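Local coordinates for uncharacterized protein (Enterococcus faecalis, PDB 3CEX) that is of unknown function but belongs to the DinB superfamily of four-helix-bundle proteins, several of which are known or proposed metal-dependent enzymes, at residues L14-H18 with V115-K119. Coordinates in Å, arbitrary orientation, origin at the centre of the assembly. Residues are numbered along the deposited sequence.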
ATOM      1  N   LEU A  14       5.557   1.938  -7.001  1.00 28.42           N
ATOM      2  CA  LEU A  14       6.604   1.178  -6.315  1.00 29.05           C
ATOM      3  C   LEU A  14       7.691   2.076  -5.690  1.00 29.45           C
ATOM      4  O   LEU A  14       8.146   1.823  -4.542  1.00 29.75           O
ATOM      5  CB  LEU A  14       7.199   0.125  -7.277  1.00 28.94           C
ATOM      6  CG  LEU A  14       8.268  -0.816  -6.706  1.00 29.69           C
ATOM      7  CD1 LEU A  14       7.700  -1.661  -5.557  1.00 29.95           C
ATOM      8  CD2 LEU A  14       8.840  -1.753  -7.804  1.00 28.90           C
ATOM      9  N   ASP A  15       8.075   3.146  -6.388  1.00 29.28           N
ATOM     10  CA  ASP A  15       9.041   4.103  -5.840  1.00 29.97           C
ATOM     11  C   ASP A  15       8.556   4.717  -4.516  1.00 29.44           C
ATOM     12  O   ASP A  15       9.346   4.904  -3.604  1.00 28.57           O
ATOM     13  CB  ASP A  15       9.323   5.248  -6.828  1.00 31.46           C
ATOM     14  CG  ASP A  15      10.194   4.818  -8.013  1.00 36.70           C
ATOM     15  OD1 ASP A  15      10.962   3.829  -7.860  1.00 42.92           O
ATOM     16  OD2 ASP A  15      10.149   5.518  -9.066  1.00 39.89           O
ATOM     17  N   ARG A  16       7.261   4.987  -4.391  1.00 28.94           N
ATOM     18  CA  ARG A  16       6.737   5.501  -3.119  1.00 28.96           C
ATOM     19  C   ARG A  16       6.871   4.473  -2.002  1.00 28.95           C
ATOM     20  O   ARG A  16       7.206   4.855  -0.883  1.00 30.13           O
ATOM     21  CB  ARG A  16       5.271   5.968  -3.199  1.00 28.94           C
ATOM     22  CG  ARG A  16       4.915   6.899  -4.343  1.00 30.76           C
ATOM     23  CD  ARG A  16       5.653   8.217  -4.226  1.00 31.80           C
ATOM     24  NE  ARG A  16       5.050   9.121  -5.176  1.00 33.90           N
ATOM     25  CZ  ARG A  16       4.008   9.910  -4.921  1.00 34.09           C
ATOM     26  NH1 ARG A  16       3.480   9.978  -3.706  1.00 32.72           N
ATOM     27  NH2 ARG A  16       3.520  10.647  -5.894  1.00 29.86           N
ATOM     28  N   ALA A  17       6.615   3.197  -2.278  1.00 28.10           N
ATOM     29  CA  ALA A  17       6.832   2.117  -1.284  1.00 28.67           C
ATOM     30  C   ALA A  17       8.313   2.094  -0.846  1.00 28.80           C
ATOM     31  O   ALA A  17       8.647   2.063   0.359  1.00 27.98           O
ATOM     32  CB  ALA A  17       6.443   0.766  -1.848  1.00 28.18           C
ATOM     33  N   HIS A  18       9.195   2.150  -1.837  1.00 27.98           N
ATOM     34  CA  HIS A  18      10.631   2.101  -1.607  1.00 28.95           C
ATOM     35  C   HIS A  18      11.073   3.239  -0.694  1.00 28.79           C
ATOM     36  O   HIS A  18      11.763   3.022   0.320  1.00 29.14           O
ATOM     37  CB  HIS A  18      11.335   2.175  -2.968  1.00 29.50           C
ATOM     38  CG  HIS A  18      12.803   1.886  -2.928  1.00 29.73           C
ATOM     39  ND1 HIS A  18      13.610   2.056  -4.031  1.00 30.06           N
ATOM     40  CD2 HIS A  18      13.606   1.420  -1.942  1.00 30.18           C
ATOM     41  CE1 HIS A  18      14.854   1.721  -3.719  1.00 31.05           C
ATOM     42  NE2 HIS A  18      14.878   1.324  -2.460  1.00 29.33           N
ATOM     43  N   VAL A 115      13.887  -3.712  -6.214  1.00 30.52           N
ATOM     44  CA  VAL A 115      13.142  -2.653  -6.896  1.00 30.22           C
ATOM     45  C   VAL A 115      13.698  -2.411  -8.290  1.00 30.43           C
ATOM     46  O   VAL A 115      12.922  -2.292  -9.239  1.00 30.78           O
ATOM     47  CB  VAL A 115      13.107  -1.345  -6.044  1.00 30.90           C
ATOM     48  CG1 VAL A 115      12.538  -0.169  -6.856  1.00 30.69           C
ATOM     49  CG2 VAL A 115      12.276  -1.592  -4.774  1.00 29.35           C
ATOM     50  N   ALA A 116      15.022  -2.370  -8.430  1.00 30.72           N
ATOM     51  CA  ALA A 116      15.656  -2.183  -9.742  1.00 31.15           C
ATOM     52  C   ALA A 116      15.246  -3.263 -10.735  1.00 30.77           C
ATOM     53  O   ALA A 116      14.916  -2.968 -11.878  1.00 31.29           O
ATOM     54  CB  ALA A 116      17.189  -2.164  -9.630  1.00 30.98           C
ATOM     55  N   LEU A 117      15.327  -4.506 -10.296  1.00 30.48           N
ATOM     56  CA  LEU A 117      14.912  -5.657 -11.086  1.00 30.38           C
ATOM     57  C   LEU A 117      13.457  -5.507 -11.557  1.00 29.54           C
ATOM     58  O   LEU A 117      13.134  -5.736 -12.738  1.00 28.83           O
ATOM     59  CB  LEU A 117      15.048  -6.937 -10.246  1.00 30.16           C
ATOM     60  CG  LEU A 117      14.649  -8.256 -10.930  1.00 31.54           C
ATOM     61  CD1 LEU A 117      15.713  -8.712 -11.973  1.00 33.25           C
ATOM     62  CD2 LEU A 117      14.376  -9.360  -9.866  1.00 31.18           C
ATOM     63  N   THR A 118      12.591  -5.128 -10.622  1.00 29.66           N
ATOM     64  CA  THR A 118      11.157  -4.977 -10.891  1.00 29.93           C
ATOM     65  C   THR A 118      10.970  -3.900 -11.956  1.00 29.86           C
ATOM     66  O   THR A 118      10.288  -4.111 -12.949  1.00 27.67           O
ATOM     67  CB  THR A 118      10.378  -4.662  -9.603  1.00 29.57           C
ATOM     68  OG1 THR A 118      10.621  -5.705  -8.644  1.00 30.84           O
ATOM     69  CG2 THR A 118       8.863  -4.550  -9.868  1.00 29.24           C
ATOM     70  N   LYS A 119      11.625  -2.763 -11.769  1.00 30.86           N
ATOM     71  CA  LYS A 119      11.460  -1.641 -12.701  1.00 32.09           C
ATOM     72  C   LYS A 119      11.993  -1.959 -14.090  1.00 32.31           C
ATOM     73  O   LYS A 119      11.438  -1.493 -15.088  1.00 33.28           O
ATOM     74  CB  LYS A 119      12.140  -0.391 -12.159  1.00 32.95           C
ATOM     75  CG  LYS A 119      11.446   0.187 -10.934  1.00 34.96           C
ATOM     76  CD  LYS A 119      12.307   1.287 -10.263  1.00 35.62           C
ATOM     77  CE  LYS A 119      11.880   2.632 -10.661  1.00 38.42           C
ATOM     78  NZ  LYS A 119      12.770   3.711 -10.085  1.00 40.62           N
TER
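A salt bridge joins these two antiparallel helices at their partly exposed edge: Lys-119 NZ donates to Asp-15 OD1 at 2.9 Å and, more weakly, to Asp-15 OD2 at 3.3 Å. The CA-to-CB bond of Asp-15 points sideways, yet its carboxylate ends nearer the other helix, within reach of Lys-119 NZ. Beside this pair, Val-115 CG2 lies over one face of the His-18 ring in a CH-pi contact, 4.1 Å from the ring centroid. Val-115 CG1 sits between His-18 and Leu-14, 3.8 Å from His-18 ND1 and 4.1 Å from Leu-14 CD2. Deeper still, Leu-14 CD2 packs 3.5 Å from Thr-118 CG2, while Thr-118 OG1 is hydrogen-bonded to Ser-114 O of its own helix. The axes of segments 14-18 and 115-119 come within 11.3 Å at 178°, a wide spacing bridged by side chains alone. Helices 8-25 and 104-124 are thus neighbours in the DinB four-helix bundle: Leu-14 also touches Ile-152 and Ala-155 of helix 144-170, and Thr-118 meets Leu-55 and Ile-59 of helix 44-62.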